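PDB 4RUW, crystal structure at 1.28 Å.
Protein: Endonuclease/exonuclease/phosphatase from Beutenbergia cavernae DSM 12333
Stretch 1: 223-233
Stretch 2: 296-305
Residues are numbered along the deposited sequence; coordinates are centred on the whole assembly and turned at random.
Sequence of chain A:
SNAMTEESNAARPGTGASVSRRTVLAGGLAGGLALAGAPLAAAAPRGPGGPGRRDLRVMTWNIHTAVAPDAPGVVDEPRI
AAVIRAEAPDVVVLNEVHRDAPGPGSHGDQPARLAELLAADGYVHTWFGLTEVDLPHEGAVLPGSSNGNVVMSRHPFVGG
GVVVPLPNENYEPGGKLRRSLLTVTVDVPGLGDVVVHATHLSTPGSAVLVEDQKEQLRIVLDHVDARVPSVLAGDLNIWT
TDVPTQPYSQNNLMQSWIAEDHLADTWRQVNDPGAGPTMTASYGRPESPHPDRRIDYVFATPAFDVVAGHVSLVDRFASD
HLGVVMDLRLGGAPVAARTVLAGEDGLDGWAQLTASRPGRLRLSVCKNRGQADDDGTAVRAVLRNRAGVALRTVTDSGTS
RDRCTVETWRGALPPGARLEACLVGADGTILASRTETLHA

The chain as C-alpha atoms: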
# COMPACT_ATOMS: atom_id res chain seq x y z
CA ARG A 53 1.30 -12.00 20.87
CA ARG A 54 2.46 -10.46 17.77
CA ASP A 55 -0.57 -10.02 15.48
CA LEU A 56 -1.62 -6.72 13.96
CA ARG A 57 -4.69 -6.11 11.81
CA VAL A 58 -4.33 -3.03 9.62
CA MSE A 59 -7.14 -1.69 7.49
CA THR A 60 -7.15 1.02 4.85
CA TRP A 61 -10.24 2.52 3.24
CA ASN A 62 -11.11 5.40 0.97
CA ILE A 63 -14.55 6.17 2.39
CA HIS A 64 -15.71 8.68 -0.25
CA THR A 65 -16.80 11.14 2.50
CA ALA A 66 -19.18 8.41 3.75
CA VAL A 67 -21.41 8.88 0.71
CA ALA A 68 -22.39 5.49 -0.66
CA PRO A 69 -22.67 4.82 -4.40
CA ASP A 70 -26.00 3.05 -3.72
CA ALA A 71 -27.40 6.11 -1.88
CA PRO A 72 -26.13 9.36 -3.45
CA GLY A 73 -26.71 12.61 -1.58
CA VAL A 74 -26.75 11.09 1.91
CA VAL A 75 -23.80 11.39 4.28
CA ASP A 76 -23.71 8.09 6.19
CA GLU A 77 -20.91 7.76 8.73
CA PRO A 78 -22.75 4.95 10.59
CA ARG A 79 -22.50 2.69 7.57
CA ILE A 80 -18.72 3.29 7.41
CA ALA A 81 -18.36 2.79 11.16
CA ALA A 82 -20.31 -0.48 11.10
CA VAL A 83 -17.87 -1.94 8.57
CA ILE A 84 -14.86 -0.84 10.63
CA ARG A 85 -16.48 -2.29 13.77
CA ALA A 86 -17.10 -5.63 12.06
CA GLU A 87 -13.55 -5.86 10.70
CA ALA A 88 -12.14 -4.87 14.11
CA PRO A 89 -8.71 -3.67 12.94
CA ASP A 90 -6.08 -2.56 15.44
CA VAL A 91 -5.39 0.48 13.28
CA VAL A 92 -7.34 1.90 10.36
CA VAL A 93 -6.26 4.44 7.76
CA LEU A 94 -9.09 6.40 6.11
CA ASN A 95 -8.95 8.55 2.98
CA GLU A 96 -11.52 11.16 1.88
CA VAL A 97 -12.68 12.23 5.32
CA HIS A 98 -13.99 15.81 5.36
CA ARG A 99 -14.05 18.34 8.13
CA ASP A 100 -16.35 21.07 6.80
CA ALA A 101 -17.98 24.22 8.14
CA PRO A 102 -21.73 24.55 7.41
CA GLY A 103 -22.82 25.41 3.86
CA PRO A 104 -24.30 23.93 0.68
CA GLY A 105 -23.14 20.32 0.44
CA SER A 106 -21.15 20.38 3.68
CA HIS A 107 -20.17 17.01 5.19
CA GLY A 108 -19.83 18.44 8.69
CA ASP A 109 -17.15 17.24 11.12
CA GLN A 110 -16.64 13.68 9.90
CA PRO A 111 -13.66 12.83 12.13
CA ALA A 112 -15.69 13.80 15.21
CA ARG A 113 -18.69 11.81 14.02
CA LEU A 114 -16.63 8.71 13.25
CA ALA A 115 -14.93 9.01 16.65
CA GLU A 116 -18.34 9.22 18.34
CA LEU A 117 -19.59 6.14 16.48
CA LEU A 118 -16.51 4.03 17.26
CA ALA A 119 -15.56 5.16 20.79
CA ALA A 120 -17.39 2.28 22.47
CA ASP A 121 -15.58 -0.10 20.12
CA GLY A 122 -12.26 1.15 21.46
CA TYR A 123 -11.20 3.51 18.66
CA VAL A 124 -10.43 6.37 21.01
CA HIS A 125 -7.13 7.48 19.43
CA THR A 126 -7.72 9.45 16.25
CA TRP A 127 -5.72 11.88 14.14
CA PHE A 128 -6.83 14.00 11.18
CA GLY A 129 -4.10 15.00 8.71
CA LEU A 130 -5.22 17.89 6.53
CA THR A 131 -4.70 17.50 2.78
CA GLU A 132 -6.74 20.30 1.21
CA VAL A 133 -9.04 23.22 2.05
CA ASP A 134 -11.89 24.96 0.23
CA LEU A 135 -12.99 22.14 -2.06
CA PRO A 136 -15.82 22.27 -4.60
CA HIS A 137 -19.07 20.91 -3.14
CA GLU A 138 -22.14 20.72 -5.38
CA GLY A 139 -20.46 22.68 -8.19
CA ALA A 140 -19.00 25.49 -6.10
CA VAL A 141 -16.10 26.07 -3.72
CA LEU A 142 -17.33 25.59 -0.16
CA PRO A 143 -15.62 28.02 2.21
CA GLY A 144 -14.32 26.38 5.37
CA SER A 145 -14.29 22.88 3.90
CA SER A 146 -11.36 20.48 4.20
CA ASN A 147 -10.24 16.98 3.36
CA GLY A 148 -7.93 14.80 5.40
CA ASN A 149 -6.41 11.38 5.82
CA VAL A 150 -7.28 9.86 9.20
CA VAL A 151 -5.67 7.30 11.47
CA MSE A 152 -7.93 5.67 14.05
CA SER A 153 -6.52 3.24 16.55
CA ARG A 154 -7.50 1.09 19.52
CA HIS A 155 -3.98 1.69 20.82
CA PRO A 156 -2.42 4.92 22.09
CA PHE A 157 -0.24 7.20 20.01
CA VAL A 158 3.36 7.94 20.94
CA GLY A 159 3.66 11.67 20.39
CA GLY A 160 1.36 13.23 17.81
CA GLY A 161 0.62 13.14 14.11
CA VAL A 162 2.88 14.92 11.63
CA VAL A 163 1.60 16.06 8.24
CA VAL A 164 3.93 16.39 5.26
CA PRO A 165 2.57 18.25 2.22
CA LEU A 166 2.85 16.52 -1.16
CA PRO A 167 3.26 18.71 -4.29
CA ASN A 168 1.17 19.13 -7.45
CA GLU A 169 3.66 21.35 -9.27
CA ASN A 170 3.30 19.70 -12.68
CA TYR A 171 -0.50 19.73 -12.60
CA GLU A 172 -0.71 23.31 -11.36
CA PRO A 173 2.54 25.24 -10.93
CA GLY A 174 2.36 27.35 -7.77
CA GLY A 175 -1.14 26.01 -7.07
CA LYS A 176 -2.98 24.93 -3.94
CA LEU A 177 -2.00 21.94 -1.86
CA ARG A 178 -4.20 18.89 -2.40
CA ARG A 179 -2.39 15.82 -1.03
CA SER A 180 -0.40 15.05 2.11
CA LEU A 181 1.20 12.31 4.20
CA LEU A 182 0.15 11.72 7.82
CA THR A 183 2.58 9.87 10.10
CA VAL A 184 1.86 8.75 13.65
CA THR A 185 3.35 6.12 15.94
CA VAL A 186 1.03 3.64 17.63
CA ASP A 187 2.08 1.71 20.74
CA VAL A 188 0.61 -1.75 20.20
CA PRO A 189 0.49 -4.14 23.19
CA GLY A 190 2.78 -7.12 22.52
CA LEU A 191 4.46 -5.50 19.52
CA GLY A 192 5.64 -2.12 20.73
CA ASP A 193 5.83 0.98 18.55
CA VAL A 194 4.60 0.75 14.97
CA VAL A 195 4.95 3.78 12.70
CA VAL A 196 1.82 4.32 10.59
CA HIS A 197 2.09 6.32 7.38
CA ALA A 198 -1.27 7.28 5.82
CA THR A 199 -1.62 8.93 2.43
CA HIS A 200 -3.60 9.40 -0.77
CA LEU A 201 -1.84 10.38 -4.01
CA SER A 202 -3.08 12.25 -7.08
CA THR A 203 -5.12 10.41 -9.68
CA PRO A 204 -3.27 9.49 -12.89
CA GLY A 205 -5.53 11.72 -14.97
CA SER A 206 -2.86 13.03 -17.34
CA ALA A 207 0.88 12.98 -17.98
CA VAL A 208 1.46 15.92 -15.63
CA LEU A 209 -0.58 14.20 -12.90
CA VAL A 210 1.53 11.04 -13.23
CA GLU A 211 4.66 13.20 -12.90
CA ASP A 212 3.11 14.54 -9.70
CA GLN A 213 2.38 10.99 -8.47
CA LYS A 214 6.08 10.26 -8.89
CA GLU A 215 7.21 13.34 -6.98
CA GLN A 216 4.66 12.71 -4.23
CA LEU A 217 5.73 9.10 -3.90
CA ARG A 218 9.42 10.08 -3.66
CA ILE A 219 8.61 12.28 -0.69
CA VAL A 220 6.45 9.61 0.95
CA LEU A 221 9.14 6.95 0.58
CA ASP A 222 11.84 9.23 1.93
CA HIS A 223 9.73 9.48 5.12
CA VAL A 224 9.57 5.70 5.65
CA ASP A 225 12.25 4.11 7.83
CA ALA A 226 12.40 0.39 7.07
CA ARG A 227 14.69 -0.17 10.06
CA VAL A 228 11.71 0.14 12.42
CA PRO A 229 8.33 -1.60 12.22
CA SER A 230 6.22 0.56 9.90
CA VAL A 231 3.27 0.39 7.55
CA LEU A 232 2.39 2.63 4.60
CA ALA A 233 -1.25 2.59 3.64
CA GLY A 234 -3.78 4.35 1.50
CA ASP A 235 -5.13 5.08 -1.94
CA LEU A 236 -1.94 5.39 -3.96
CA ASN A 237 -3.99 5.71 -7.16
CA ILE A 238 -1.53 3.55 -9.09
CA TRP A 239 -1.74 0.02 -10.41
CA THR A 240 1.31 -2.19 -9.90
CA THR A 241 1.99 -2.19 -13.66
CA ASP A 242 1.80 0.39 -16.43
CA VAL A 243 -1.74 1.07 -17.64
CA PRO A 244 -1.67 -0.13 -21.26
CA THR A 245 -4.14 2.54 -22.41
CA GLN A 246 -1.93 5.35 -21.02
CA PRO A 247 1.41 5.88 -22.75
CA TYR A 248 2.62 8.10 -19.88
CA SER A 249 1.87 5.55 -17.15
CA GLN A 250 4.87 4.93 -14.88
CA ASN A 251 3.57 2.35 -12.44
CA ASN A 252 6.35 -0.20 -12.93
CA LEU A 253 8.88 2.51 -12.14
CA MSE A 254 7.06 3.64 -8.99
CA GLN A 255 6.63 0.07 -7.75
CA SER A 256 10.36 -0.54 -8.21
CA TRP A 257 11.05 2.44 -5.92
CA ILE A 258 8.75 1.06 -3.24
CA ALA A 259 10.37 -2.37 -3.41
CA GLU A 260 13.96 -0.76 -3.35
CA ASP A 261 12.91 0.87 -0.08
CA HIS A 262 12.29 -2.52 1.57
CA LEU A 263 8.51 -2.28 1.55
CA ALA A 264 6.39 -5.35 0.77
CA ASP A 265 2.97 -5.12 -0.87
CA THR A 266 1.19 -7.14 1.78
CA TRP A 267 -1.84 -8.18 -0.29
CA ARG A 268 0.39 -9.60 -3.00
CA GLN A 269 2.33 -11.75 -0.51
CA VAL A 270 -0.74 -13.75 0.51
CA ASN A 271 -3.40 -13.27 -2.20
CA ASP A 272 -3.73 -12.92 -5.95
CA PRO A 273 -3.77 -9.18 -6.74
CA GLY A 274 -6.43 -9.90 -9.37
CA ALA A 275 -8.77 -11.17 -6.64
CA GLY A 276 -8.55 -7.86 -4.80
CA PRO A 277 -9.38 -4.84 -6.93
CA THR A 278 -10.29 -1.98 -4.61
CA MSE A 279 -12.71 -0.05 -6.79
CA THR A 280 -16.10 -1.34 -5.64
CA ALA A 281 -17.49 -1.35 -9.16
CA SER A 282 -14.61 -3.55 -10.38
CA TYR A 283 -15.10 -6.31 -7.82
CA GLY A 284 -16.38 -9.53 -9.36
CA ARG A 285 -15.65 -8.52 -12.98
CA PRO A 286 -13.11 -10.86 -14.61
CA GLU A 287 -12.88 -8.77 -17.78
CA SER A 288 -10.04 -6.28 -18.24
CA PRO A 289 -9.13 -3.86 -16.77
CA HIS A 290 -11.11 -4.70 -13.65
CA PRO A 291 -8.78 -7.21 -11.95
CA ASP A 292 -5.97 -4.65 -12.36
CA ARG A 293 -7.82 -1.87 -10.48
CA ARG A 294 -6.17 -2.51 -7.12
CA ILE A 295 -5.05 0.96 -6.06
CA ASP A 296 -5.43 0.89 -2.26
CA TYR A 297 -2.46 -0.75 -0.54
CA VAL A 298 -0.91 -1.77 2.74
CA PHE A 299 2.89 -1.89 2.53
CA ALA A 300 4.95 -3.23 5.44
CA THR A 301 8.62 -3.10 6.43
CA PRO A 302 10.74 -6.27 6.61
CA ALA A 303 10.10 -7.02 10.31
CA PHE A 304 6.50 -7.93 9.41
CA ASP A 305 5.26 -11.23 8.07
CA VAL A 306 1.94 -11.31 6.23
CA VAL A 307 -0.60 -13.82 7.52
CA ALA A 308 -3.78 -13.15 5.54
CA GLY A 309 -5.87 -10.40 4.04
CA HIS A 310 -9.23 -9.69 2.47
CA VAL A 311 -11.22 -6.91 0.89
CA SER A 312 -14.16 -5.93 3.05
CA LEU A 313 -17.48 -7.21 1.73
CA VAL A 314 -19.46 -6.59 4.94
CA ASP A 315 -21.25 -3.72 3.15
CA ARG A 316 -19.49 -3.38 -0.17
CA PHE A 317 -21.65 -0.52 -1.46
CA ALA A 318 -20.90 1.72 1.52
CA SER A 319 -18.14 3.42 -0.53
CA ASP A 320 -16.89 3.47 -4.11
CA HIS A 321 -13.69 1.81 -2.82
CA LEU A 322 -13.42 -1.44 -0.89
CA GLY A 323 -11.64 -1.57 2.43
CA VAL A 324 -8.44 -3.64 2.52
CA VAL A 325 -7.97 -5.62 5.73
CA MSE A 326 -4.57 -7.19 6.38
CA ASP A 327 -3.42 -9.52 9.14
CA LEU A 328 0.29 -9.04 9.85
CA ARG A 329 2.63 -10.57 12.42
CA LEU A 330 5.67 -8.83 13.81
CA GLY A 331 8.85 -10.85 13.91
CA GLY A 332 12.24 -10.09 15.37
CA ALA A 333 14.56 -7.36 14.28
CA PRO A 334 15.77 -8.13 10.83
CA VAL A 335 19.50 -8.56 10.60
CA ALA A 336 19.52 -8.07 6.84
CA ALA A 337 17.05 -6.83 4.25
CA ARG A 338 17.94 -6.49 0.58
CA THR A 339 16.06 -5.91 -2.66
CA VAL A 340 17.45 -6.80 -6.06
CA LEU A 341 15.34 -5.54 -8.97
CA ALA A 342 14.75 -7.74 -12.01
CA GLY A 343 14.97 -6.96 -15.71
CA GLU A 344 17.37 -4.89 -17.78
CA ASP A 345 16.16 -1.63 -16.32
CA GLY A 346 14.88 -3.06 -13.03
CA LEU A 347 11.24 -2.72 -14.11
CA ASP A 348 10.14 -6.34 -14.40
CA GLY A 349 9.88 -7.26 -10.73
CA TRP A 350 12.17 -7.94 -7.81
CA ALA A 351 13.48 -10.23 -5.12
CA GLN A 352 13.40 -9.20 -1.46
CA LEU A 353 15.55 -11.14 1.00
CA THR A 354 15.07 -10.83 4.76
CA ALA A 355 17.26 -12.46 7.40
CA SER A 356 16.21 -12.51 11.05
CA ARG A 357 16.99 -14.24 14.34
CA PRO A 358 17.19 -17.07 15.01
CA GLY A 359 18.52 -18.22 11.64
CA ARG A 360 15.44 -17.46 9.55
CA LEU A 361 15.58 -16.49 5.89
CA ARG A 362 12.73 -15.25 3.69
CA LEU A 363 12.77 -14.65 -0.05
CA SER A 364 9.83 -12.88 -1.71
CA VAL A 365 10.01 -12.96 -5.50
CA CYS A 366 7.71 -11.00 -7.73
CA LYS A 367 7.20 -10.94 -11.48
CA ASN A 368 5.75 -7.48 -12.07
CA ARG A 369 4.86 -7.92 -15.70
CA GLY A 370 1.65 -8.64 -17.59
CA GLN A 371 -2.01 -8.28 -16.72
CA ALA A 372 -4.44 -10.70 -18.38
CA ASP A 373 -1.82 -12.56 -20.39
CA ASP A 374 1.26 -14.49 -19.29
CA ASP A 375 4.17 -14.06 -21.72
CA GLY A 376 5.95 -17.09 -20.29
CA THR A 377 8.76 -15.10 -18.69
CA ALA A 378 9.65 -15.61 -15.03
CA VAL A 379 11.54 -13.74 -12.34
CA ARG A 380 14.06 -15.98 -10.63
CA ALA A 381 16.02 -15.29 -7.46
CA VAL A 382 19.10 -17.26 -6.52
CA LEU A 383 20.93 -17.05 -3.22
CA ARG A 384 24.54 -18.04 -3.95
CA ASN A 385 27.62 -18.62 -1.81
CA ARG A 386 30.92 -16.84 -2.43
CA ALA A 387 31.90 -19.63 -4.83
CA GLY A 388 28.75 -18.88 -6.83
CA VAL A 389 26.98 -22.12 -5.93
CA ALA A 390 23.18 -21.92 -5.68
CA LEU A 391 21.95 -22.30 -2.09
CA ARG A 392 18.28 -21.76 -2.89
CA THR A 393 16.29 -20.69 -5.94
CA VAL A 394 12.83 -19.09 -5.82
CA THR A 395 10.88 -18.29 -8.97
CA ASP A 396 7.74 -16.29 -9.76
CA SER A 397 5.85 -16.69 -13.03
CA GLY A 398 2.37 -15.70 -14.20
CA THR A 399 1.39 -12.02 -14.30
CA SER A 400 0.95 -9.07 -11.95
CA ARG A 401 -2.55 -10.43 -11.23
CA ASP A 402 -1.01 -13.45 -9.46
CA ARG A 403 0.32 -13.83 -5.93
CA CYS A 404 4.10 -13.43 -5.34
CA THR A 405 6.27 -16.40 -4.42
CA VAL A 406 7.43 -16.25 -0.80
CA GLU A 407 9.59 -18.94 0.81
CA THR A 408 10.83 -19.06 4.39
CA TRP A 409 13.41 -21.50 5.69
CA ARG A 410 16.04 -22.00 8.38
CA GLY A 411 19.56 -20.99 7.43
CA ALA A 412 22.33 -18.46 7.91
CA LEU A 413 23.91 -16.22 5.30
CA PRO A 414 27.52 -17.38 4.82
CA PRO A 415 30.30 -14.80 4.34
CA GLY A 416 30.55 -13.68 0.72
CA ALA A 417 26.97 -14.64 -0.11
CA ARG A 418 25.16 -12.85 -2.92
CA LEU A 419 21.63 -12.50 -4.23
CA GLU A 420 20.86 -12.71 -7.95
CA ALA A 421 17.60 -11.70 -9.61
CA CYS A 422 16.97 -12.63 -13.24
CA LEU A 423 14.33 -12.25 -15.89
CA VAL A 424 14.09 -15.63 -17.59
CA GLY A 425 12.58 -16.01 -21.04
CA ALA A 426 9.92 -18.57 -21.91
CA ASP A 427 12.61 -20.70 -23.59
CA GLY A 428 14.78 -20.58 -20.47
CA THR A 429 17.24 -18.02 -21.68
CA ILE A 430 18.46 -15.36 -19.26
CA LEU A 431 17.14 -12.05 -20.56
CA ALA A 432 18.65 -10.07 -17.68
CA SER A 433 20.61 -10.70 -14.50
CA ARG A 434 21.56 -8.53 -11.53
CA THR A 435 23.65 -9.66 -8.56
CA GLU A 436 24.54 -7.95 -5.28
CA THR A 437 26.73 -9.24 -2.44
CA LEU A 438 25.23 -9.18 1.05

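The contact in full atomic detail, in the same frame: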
# COMPACT_ATOMS: atom_id res chain seq x y z
N HIS A 223 10.20 9.38 3.73
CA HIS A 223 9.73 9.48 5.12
C HIS A 223 9.50 8.13 5.79
O HIS A 223 9.15 8.08 6.97
CB HIS A 223 8.47 10.33 5.20
CG HIS A 223 8.74 11.80 5.10
ND1 HIS A 223 8.96 12.43 3.89
CD2 HIS A 223 8.83 12.75 6.05
CE1 HIS A 223 9.20 13.71 4.11
NE2 HIS A 223 9.12 13.93 5.41
N VAL A 224 9.70 7.03 5.07
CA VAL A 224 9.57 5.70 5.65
C VAL A 224 10.93 5.18 6.08
O VAL A 224 11.88 5.19 5.30
CB VAL A 224 8.95 4.69 4.67
CG1 VAL A 224 8.81 3.35 5.34
CG2 VAL A 224 7.61 5.17 4.20
N ASP A 225 11.02 4.71 7.32
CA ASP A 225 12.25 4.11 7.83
C ASP A 225 12.04 2.61 7.98
O ASP A 225 11.41 2.15 8.93
CB ASP A 225 12.59 4.74 9.18
CG ASP A 225 13.85 4.18 9.80
OD1 ASP A 225 14.55 3.38 9.14
OD2 ASP A 225 14.16 4.56 10.96
N ALA A 226 12.59 1.84 7.04
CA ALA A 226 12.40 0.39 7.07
C ALA A 226 13.12 -0.32 8.21
O ALA A 226 12.88 -1.50 8.46
CB ALA A 226 12.76 -0.23 5.73
N ARG A 227 13.99 0.39 8.92
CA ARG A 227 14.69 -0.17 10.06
C ARG A 227 13.79 -0.38 11.27
O ARG A 227 14.14 -1.14 12.17
CB ARG A 227 15.88 0.71 10.45
CG ARG A 227 16.92 0.87 9.37
CD ARG A 227 17.95 1.94 9.75
NE ARG A 227 17.31 3.24 9.93
CZ ARG A 227 17.95 4.34 10.32
NH1 ARG A 227 19.26 4.30 10.57
NH2 ARG A 227 17.29 5.48 10.46
N VAL A 228 12.64 0.29 11.30
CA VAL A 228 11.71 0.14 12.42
C VAL A 228 10.38 -0.36 11.89
O VAL A 228 10.05 -0.10 10.73
CB VAL A 228 11.52 1.46 13.21
CG1 VAL A 228 12.87 1.99 13.70
CG2 VAL A 228 10.78 2.52 12.38
N PRO A 229 9.62 -1.10 12.71
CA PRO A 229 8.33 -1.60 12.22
C PRO A 229 7.42 -0.47 11.75
O PRO A 229 7.08 0.41 12.55
CB PRO A 229 7.75 -2.31 13.45
CG PRO A 229 8.97 -2.76 14.21
CD PRO A 229 9.95 -1.62 14.05
N SER A 230 7.04 -0.49 10.47
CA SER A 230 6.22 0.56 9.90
C SER A 230 5.28 -0.01 8.86
O SER A 230 5.57 -1.04 8.23
CB SER A 230 7.08 1.63 9.22
OG SER A 230 8.16 2.06 10.02
N VAL A 231 4.16 0.67 8.66
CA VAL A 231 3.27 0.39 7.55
C VAL A 231 3.00 1.67 6.78
O VAL A 231 3.03 2.76 7.35
CB VAL A 231 1.94 -0.28 7.99
CG1 VAL A 231 2.21 -1.63 8.62
CG2 VAL A 231 1.17 0.62 8.94
N LEU A 232 2.77 1.53 5.48
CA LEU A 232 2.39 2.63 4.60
C LEU A 232 1.10 2.20 3.95
O LEU A 232 1.04 1.16 3.30
CB LEU A 232 3.47 2.89 3.55
CG LEU A 232 3.07 3.79 2.39
CD1 LEU A 232 2.68 5.19 2.86
CD2 LEU A 232 4.19 3.86 1.35
N ALA A 233 0.05 2.99 4.12
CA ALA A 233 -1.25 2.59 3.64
C ALA A 233 -2.00 3.74 3.03
O ALA A 233 -1.87 4.89 3.45
CB ALA A 233 -2.07 1.96 4.77
N ASP A 296 -5.53 0.65 -3.69
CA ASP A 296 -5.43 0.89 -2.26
C ASP A 296 -4.53 -0.21 -1.71
O ASP A 296 -4.74 -1.38 -2.01
CB ASP A 296 -6.80 0.78 -1.61
CG ASP A 296 -7.78 1.85 -2.08
OD1 ASP A 296 -8.44 1.67 -3.13
OD2 ASP A 296 -7.92 2.87 -1.37
N TYR A 297 -3.51 0.18 -0.94
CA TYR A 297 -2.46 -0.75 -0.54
C TYR A 297 -2.16 -0.67 0.95
O TYR A 297 -2.34 0.37 1.59
CB TYR A 297 -1.16 -0.38 -1.26
CG TYR A 297 -1.15 -0.51 -2.76
CD1 TYR A 297 -0.66 -1.65 -3.38
CD2 TYR A 297 -1.58 0.54 -3.57
CE1 TYR A 297 -0.62 -1.76 -4.75
CE2 TYR A 297 -1.54 0.44 -4.94
CZ TYR A 297 -1.06 -0.71 -5.53
OH TYR A 297 -0.99 -0.83 -6.90
N VAL A 298 -1.62 -1.77 1.47
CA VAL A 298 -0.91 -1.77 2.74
C VAL A 298 0.48 -2.33 2.48
O VAL A 298 0.62 -3.50 2.11
CB VAL A 298 -1.64 -2.62 3.82
CG1 VAL A 298 -0.82 -2.63 5.10
CG2 VAL A 298 -3.04 -2.07 4.05
N PHE A 299 1.49 -1.49 2.64
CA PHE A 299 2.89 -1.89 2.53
C PHE A 299 3.47 -2.03 3.93
O PHE A 299 3.12 -1.25 4.83
CB PHE A 299 3.70 -0.86 1.74
CG PHE A 299 3.47 -0.93 0.25
CD1 PHE A 299 4.22 -1.79 -0.53
CD2 PHE A 299 2.52 -0.12 -0.36
CE1 PHE A 299 4.03 -1.87 -1.90
CE2 PHE A 299 2.32 -0.20 -1.74
CZ PHE A 299 3.07 -1.08 -2.50
N ALA A 300 4.35 -3.00 4.12
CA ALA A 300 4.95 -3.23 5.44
C ALA A 300 6.47 -3.36 5.32
O ALA A 300 6.98 -3.81 4.29
CB ALA A 300 4.36 -4.47 6.11
N THR A 301 7.17 -2.97 6.38
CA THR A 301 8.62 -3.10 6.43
C THR A 301 9.04 -4.54 6.74
O THR A 301 8.19 -5.37 7.08
CB THR A 301 9.18 -2.12 7.48
OG1 THR A 301 8.63 -2.43 8.76
CG2 THR A 301 8.85 -0.67 7.10
N PRO A 302 10.34 -4.85 6.59
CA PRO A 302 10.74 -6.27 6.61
C PRO A 302 10.47 -7.02 7.91
O PRO A 302 10.37 -8.25 7.87
CB PRO A 302 12.24 -6.22 6.31
CG PRO A 302 12.37 -4.99 5.45
CD PRO A 302 11.44 -4.01 6.08
N ALA A 303 10.35 -6.33 9.04
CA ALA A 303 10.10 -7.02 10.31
C ALA A 303 8.74 -7.74 10.33
O ALA A 303 8.54 -8.65 11.13
CB ALA A 303 10.20 -6.06 11.49
N PHE A 304 7.82 -7.31 9.47
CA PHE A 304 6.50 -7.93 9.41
C PHE A 304 6.45 -9.14 8.50
O PHE A 304 7.04 -9.16 7.42
CB PHE A 304 5.46 -6.92 8.93
CG PHE A 304 5.05 -5.93 9.96
CD1 PHE A 304 4.18 -6.29 10.98
CD2 PHE A 304 5.51 -4.63 9.90
CE1 PHE A 304 3.78 -5.38 11.93
CE2 PHE A 304 5.11 -3.71 10.85
CZ PHE A 304 4.24 -4.09 11.86
N ASP A 305 5.72 -10.16 8.94
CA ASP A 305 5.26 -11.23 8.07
C ASP A 305 3.80 -10.96 7.75
O ASP A 305 3.08 -10.35 8.54
CB ASP A 305 5.34 -12.58 8.77
CG ASP A 305 6.75 -13.05 8.93
OD1 ASP A 305 7.66 -12.44 8.33
OD2 ASP A 305 6.96 -14.05 9.64
O HOH W 1 11.08 -3.35 9.74

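Just past the last bridge, the hydroxyl of Thr301 stands in for a backbone acceptor: Ser230 N donates to Thr301 OG1 (3.0 Å), while Thr301 N donates to Ser230 O (3.1 Å), so side chain and backbone of one threonine together satisfy both backbone polar groups of Ser230. The p rotamer of Thr301 also sets its OG1 2.8 Å from the oxygen of water 1, to which it is hydrogen-bonded. That water oxygen donates to Ala226 O (2.9 Å) and accepts from Ala303 N (3.1 Å), tying together the two type I turns, Asp225 to Val228 and Thr301 to Phe304.

Beyond this point the strands 230-233 and 296-300 run antiparallel. Leu232 and Phe299 form the hydrogen-bonded pair, with Leu232 N to Phe299 O at 2.9 Å and Phe299 N to Leu232 O at 2.8 Å, both nearly straight. The side chains of both lie on one face of the sheet, Leu232 CB 4.2 Å from Phe299 CB. The flanking pairs lack such bonds and bring their CA atoms closer, 4.5 Å for Val231 CA to Ala300 CA and for Ala233 CA to Val298 CA, against 5.0 Å for Leu232 CA to Phe299 CA, and their side chains occupy the other face. Between the backbones, Val231 CA lies 3.2 Å from Phe299 O and Ala233 CA 3.2 Å from Tyr297 O, as CA-H...O contacts.

Phe304 extends the apolar packing: Phe304 CE2 lies 4.0 Å from Pro229 CB and 4.2 Å from Val231 CG1.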